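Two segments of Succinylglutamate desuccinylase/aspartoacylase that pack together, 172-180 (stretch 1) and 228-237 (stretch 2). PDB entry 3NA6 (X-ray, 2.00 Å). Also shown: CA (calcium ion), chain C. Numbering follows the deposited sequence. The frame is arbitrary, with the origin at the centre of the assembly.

Stretch 1, residues 172-180: FAAMQAFNA
Stretch 2 (228-237) GLRNVLIHFG

Residues 172-178 and 228-235 are helical, both continuing from earlier in the chain, with phi/psi near -60/-45. Their axes approach to 8.2 Å, and their N-to-C directions differ by 136°, so the helices run roughly antiparallel but splayed. The register is set where Phe178 CA lies 4.0 Å from Gly228 CA; 425 Å² is buried in all.

That closeness depends on glycine. Gly228 CA sits 3.3 Å from the centroid of the Phe178 ring, 4° off its normal, making a CH-pi contact, and it also approaches Phe178 O at 3.3 Å in a CA-H...O contact. A CB on Gly228 would come 2.1 Å from Phe178 CZ, a clash. The Phe178 CA-to-CB bond points away overall, yet chi1 t (-166°) and chi2 -84° bring the ring back over the glycine.

Phe178, Val232 and Phe236 are buried, so apolar side chains suit them. Val232 (chi1 m) places CG1 3.8 Å from Phe178 CB, near the plane at the ring's edge; Phe236 (chi1 m, chi2 -42°), just past the helix, brings CZ to 3.9 Å from Ala174 CB. Small alanines let larger partners approach the stretch 1 backbone in van der Waals contacts: Val232 CG1 lies 3.4 Å from Ala174 O, and His235 (chi1 t, chi2 79°) lays CB 3.9 Å from Ala177 CB and NE2 3.8 Å from Ala174 CA, with Ala173 O over one ring face. His235 is exposed at the contact's border, where a polar ring can cover the alanines and still meet solvent.

The polar link is a single weak hydrogen bond, Asn231 ND2 to Ala177 O, 3.0 Å with an angle of 124°. The CA-to-CB bond of Asn231 points toward stretch 1, and chi1 m with chi2 -10° carries ND2 to that carbonyl in the last helical turn.

Both stretches then leave helical geometry with positive phi: Asn179 at 61/50 and Gly237 at 77/14, the latter closing a Schellman motif. Positive phi favours glycine, and Gly237 O binds calcium at 2.4 Å, alongside four waters and one atom from elsewhere in the structure.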

ATOM      1  N   PHE A 172       7.631 -29.925  34.173  1.00 26.79           N
ATOM      2  CA  PHE A 172       7.736 -29.060  35.359  1.00 25.34           C
ATOM      3  C   PHE A 172       9.197 -28.933  35.852  1.00 26.54           C
ATOM      4  O   PHE A 172       9.686 -27.828  36.184  1.00 25.87           O
ATOM      5  CB  PHE A 172       6.833 -29.610  36.480  1.00 26.25           C
ATOM      6  CG  PHE A 172       6.861 -28.801  37.747  1.00 27.59           C
ATOM      7  CD1 PHE A 172       6.101 -27.648  37.882  1.00 32.63           C
ATOM      8  CD2 PHE A 172       7.661 -29.184  38.802  1.00 29.70           C
ATOM      9  CE1 PHE A 172       6.170 -26.885  39.073  1.00 23.45           C
ATOM     10  CE2 PHE A 172       7.714 -28.433  39.982  1.00 34.21           C
ATOM     11  CZ  PHE A 172       6.976 -27.289  40.103  1.00 33.56           C
ATOM     12  N   ALA A 173       9.885 -30.065  35.912  1.00 26.55           N
ATOM     13  CA  ALA A 173      11.285 -30.100  36.333  1.00 25.97           C
ATOM     14  C   ALA A 173      12.156 -29.286  35.376  1.00 25.05           C
ATOM     15  O   ALA A 173      13.044 -28.536  35.820  1.00 23.27           O
ATOM     16  CB  ALA A 173      11.787 -31.543  36.426  1.00 26.25           C
ATOM     17  N   ALA A 174      11.903 -29.400  34.069  1.00 25.30           N
ATOM     18  CA  ALA A 174      12.701 -28.643  33.073  1.00 23.35           C
ATOM     19  C   ALA A 174      12.457 -27.113  33.217  1.00 23.36           C
ATOM     20  O   ALA A 174      13.368 -26.290  33.031  1.00 22.60           O
ATOM     21  CB  ALA A 174      12.422 -29.139  31.631  1.00 20.07           C
HETATM   22  N   MSE A 175      11.230 -26.759  33.579  1.00 24.13           N
HETATM   23  CA  MSE A 175      10.836 -25.359  33.747  1.00 26.86           C
HETATM   24  C   MSE A 175      11.502 -24.797  34.982  1.00 23.14           C
HETATM   25  O   MSE A 175      12.017 -23.679  34.936  1.00 23.31           O
HETATM   26  CB  MSE A 175       9.297 -25.242  33.817  1.00 24.07           C
HETATM   27  CG  MSE A 175       8.755 -23.809  34.035  1.00 28.84           C
HETATM   28 SE   MSE A 175       8.749 -23.323  35.915  0.75 28.05          SE
HETATM   29  CE  MSE A 175       7.143 -24.375  36.350  1.00 18.30           C
ATOM     30  N   GLN A 176      11.492 -25.553  36.092  1.00 24.88           N
ATOM     31  CA  GLN A 176      12.252 -25.155  37.266  1.00 25.43           C
ATOM     32  C   GLN A 176      13.739 -24.956  36.979  1.00 27.52           C
ATOM     33  O   GLN A 176      14.324 -24.003  37.508  1.00 26.47           O
ATOM     34  CB  GLN A 176      12.131 -26.155  38.412  1.00 27.09           C
ATOM     35  CG  GLN A 176      10.747 -26.263  38.984  1.00 31.70           C
ATOM     36  CD  GLN A 176      10.742 -27.038  40.283  1.00 43.43           C
ATOM     37  OE1 GLN A 176      11.376 -28.097  40.414  1.00 49.11           O
ATOM     38  NE2 GLN A 176      10.033 -26.512  41.253  1.00 48.36           N
ATOM     39  N   ALA A 177      14.356 -25.860  36.203  1.00 24.67           N
ATOM     40  CA  ALA A 177      15.776 -25.708  35.866  1.00 26.09           C
ATOM     41  C   ALA A 177      16.019 -24.388  35.124  1.00 24.98           C
ATOM     42  O   ALA A 177      17.034 -23.749  35.346  1.00 23.67           O
ATOM     43  CB  ALA A 177      16.280 -26.866  35.004  1.00 24.76           C
ATOM     44  N   PHE A 178      15.108 -24.024  34.216  1.00 23.79           N
ATOM     45  CA  PHE A 178      15.235 -22.761  33.452  1.00 24.96           C
ATOM     46  C   PHE A 178      15.430 -21.603  34.415  1.00 23.49           C
ATOM     47  O   PHE A 178      16.281 -20.738  34.200  1.00 24.44           O
ATOM     48  CB  PHE A 178      13.993 -22.506  32.576  1.00 23.00           C
ATOM     49  CG  PHE A 178      14.185 -21.416  31.531  1.00 21.20           C
ATOM     50  CD1 PHE A 178      14.021 -20.083  31.863  1.00 26.47           C
ATOM     51  CD2 PHE A 178      14.498 -21.738  30.209  1.00 22.86           C
ATOM     52  CE1 PHE A 178      14.184 -19.076  30.896  1.00 18.26           C
ATOM     53  CE2 PHE A 178      14.667 -20.761  29.246  1.00 23.68           C
ATOM     54  CZ  PHE A 178      14.501 -19.409  29.589  1.00 24.37           C
ATOM     55  N   ASN A 179      14.645 -21.620  35.491  1.00 24.37           N
ATOM     56  CA  ASN A 179      14.823 -20.724  36.631  1.00 23.99           C
ATOM     57  C   ASN A 179      14.691 -19.242  36.259  1.00 23.99           C
ATOM     58  O   ASN A 179      15.535 -18.383  36.607  1.00 20.98           O
ATOM     59  CB  ASN A 179      16.145 -21.039  37.337  1.00 24.31           C
ATOM     60  CG  ASN A 179      16.357 -20.231  38.620  1.00 26.34           C
ATOM     61  OD1 ASN A 179      17.365 -19.542  38.744  1.00 29.13           O
ATOM     62  ND2 ASN A 179      15.411 -20.308  39.559  1.00 26.82           N
ATOM     63  N   ALA A 180      13.610 -18.939  35.551  1.00 24.67           N
ATOM     64  CA  ALA A 180      13.300 -17.546  35.204  1.00 24.72           C
ATOM     65  C   ALA A 180      12.871 -16.849  36.493  1.00 24.19           C
ATOM     66  O   ALA A 180      12.619 -17.510  37.516  1.00 24.18           O
ATOM     67  CB  ALA A 180      12.199 -17.467  34.127  1.00 25.13           C
ATOM     68  N   GLY A 228      18.619 -19.431  31.275  1.00 24.35           N
ATOM     69  CA  GLY A 228      17.565 -20.436  31.171  1.00 26.93           C
ATOM     70  C   GLY A 228      17.932 -21.498  30.138  1.00 25.27           C
ATOM     71  O   GLY A 228      17.788 -22.677  30.411  1.00 24.31           O
ATOM     72  N   LEU A 229      18.451 -21.075  28.984  1.00 24.14           N
ATOM     73  CA  LEU A 229      18.860 -21.984  27.905  1.00 23.89           C
ATOM     74  C   LEU A 229      20.013 -22.875  28.335  1.00 23.97           C
ATOM     75  O   LEU A 229      19.959 -24.111  28.179  1.00 20.73           O
ATOM     76  CB  LEU A 229      19.284 -21.203  26.680  1.00 25.10           C
ATOM     77  CG  LEU A 229      19.743 -21.953  25.423  1.00 27.72           C
ATOM     78  CD1 LEU A 229      18.658 -22.991  25.030  1.00 19.77           C
ATOM     79  CD2 LEU A 229      20.100 -20.956  24.241  1.00 20.09           C
ATOM     80  N   ARG A 230      21.040 -22.255  28.923  1.00 24.37           N
ATOM     81  CA  ARG A 230      22.167 -23.009  29.411  1.00 24.93           C
ATOM     82  C   ARG A 230      21.723 -23.977  30.515  1.00 24.77           C
ATOM     83  O   ARG A 230      22.067 -25.173  30.468  1.00 21.88           O
ATOM     84  CB  ARG A 230      23.276 -22.086  29.891  1.00 24.87           C
ATOM     85  CG  ARG A 230      24.535 -22.834  30.314  1.00 31.50           C
ATOM     86  CD  ARG A 230      25.667 -21.882  30.784  1.00 31.03           C
ATOM     87  NE  ARG A 230      26.723 -22.627  31.470  1.00 32.83           N
ATOM     88  CZ  ARG A 230      26.740 -22.948  32.771  1.00 43.23           C
ATOM     89  NH1 ARG A 230      25.772 -22.575  33.611  1.00 34.34           N
ATOM     90  NH2 ARG A 230      27.758 -23.658  33.241  1.00 54.11           N
ATOM     91  N   ASN A 231      20.957 -23.482  31.488  1.00 22.01           N
ATOM     92  CA  ASN A 231      20.411 -24.347  32.527  1.00 22.16           C
ATOM     93  C   ASN A 231      19.661 -25.567  31.994  1.00 24.00           C
ATOM     94  O   ASN A 231      19.932 -26.693  32.454  1.00 23.19           O
ATOM     95  CB  ASN A 231      19.481 -23.605  33.463  1.00 25.46           C
ATOM     96  CG  ASN A 231      20.219 -22.735  34.502  1.00 27.13           C
ATOM     97  OD1 ASN A 231      21.430 -22.798  34.659  1.00 27.28           O
ATOM     98  ND2 ASN A 231      19.462 -21.916  35.200  1.00 24.34           N
ATOM     99  N   VAL A 232      18.706 -25.370  31.070  1.00 22.81           N
ATOM    100  CA  VAL A 232      17.938 -26.529  30.590  1.00 23.02           C
ATOM    101  C   VAL A 232      18.839 -27.480  29.791  1.00 22.24           C
ATOM    102  O   VAL A 232      18.679 -28.702  29.875  1.00 23.65           O
ATOM    103  CB  VAL A 232      16.641 -26.165  29.823  1.00 23.52           C
ATOM    104  CG1 VAL A 232      15.715 -25.342  30.725  1.00 20.65           C
ATOM    105  CG2 VAL A 232      16.947 -25.432  28.527  1.00 21.56           C
ATOM    106  N   LEU A 233      19.785 -26.929  29.030  1.00 21.37           N
ATOM    107  CA  LEU A 233      20.724 -27.780  28.303  1.00 23.38           C
ATOM    108  C   LEU A 233      21.626 -28.628  29.234  1.00 23.78           C
ATOM    109  O   LEU A 233      21.974 -29.776  28.889  1.00 23.79           O
ATOM    110  CB  LEU A 233      21.543 -26.972  27.281  1.00 20.50           C
ATOM    111  CG  LEU A 233      20.759 -26.410  26.075  1.00 26.11           C
ATOM    112  CD1 LEU A 233      21.681 -25.605  25.146  1.00 21.01           C
ATOM    113  CD2 LEU A 233      20.016 -27.499  25.320  1.00 20.37           C
ATOM    114  N   ILE A 234      21.985 -28.092  30.397  1.00 23.30           N
ATOM    115  CA  ILE A 234      22.655 -28.883  31.452  1.00 24.67           C
ATOM    116  C   ILE A 234      21.685 -29.949  32.026  1.00 26.10           C
ATOM    117  O   ILE A 234      22.058 -31.110  32.170  1.00 25.53           O
ATOM    118  CB  ILE A 234      23.207 -27.991  32.589  1.00 25.62           C
ATOM    119  CG1 ILE A 234      24.357 -27.110  32.066  1.00 27.26           C
ATOM    120  CG2 ILE A 234      23.734 -28.866  33.781  1.00 24.57           C
ATOM    121  CD1 ILE A 234      24.806 -25.920  33.026  1.00 25.33           C
ATOM    122  N   HIS A 235      20.458 -29.539  32.345  1.00 22.48           N
ATOM    123  CA  HIS A 235      19.406 -30.440  32.850  1.00 24.19           C
ATOM    124  C   HIS A 235      19.197 -31.631  31.894  1.00 24.92           C
ATOM    125  O   HIS A 235      19.047 -32.791  32.340  1.00 24.72           O
ATOM    126  CB  HIS A 235      18.094 -29.634  33.021  1.00 21.97           C
ATOM    127  CG  HIS A 235      16.910 -30.423  33.526  1.00 24.06           C
ATOM    128  ND1 HIS A 235      16.733 -30.745  34.859  1.00 25.54           N
ATOM    129  CD2 HIS A 235      15.842 -30.940  32.873  1.00 29.77           C
ATOM    130  CE1 HIS A 235      15.600 -31.411  34.999  1.00 29.25           C
ATOM    131  NE2 HIS A 235      15.041 -31.545  33.812  1.00 22.95           N
ATOM    132  N   PHE A 236      19.232 -31.350  30.586  1.00 22.10           N
ATOM    133  CA  PHE A 236      19.054 -32.387  29.564  1.00 24.60           C
ATOM    134  C   PHE A 236      20.336 -33.174  29.265  1.00 24.42           C
ATOM    135  O   PHE A 236      20.326 -34.084  28.420  1.00 25.81           O
ATOM    136  CB  PHE A 236      18.528 -31.773  28.248  1.00 20.53           C
ATOM    137  CG  PHE A 236      17.144 -31.137  28.350  1.00 28.67           C
ATOM    138  CD1 PHE A 236      16.118 -31.749  29.066  1.00 19.40           C
ATOM    139  CD2 PHE A 236      16.867 -29.959  27.671  1.00 27.04           C
ATOM    140  CE1 PHE A 236      14.843 -31.181  29.112  1.00 29.61           C
ATOM    141  CE2 PHE A 236      15.584 -29.390  27.727  1.00 29.90           C
ATOM    142  CZ  PHE A 236      14.589 -30.002  28.468  1.00 25.86           C
ATOM    143  N   GLY A 237      21.432 -32.811  29.922  1.00 25.23           N
ATOM    144  CA  GLY A 237      22.681 -33.528  29.794  1.00 26.10           C
ATOM    145  C   GLY A 237      23.447 -33.241  28.514  1.00 26.74           C
ATOM    146  O   GLY A 237      24.394 -33.946  28.188  1.00 24.08           O
TER
HETATM  147 CA    CA C 332      25.921 -35.576  28.976  1.00 50.64          CA
HETATM  148  O   HOH W   1      26.557 -34.284  31.002  1.00 30.91           O
HETATM  149  O   HOH W   2      24.332 -36.851  30.502  1.00 34.30           O
HETATM  150  O   HOH W   3      27.778 -37.285  28.860  1.00 32.77           O
HETATM  151  O   HOH W   4      24.603 -36.946  27.174  1.00 21.13           O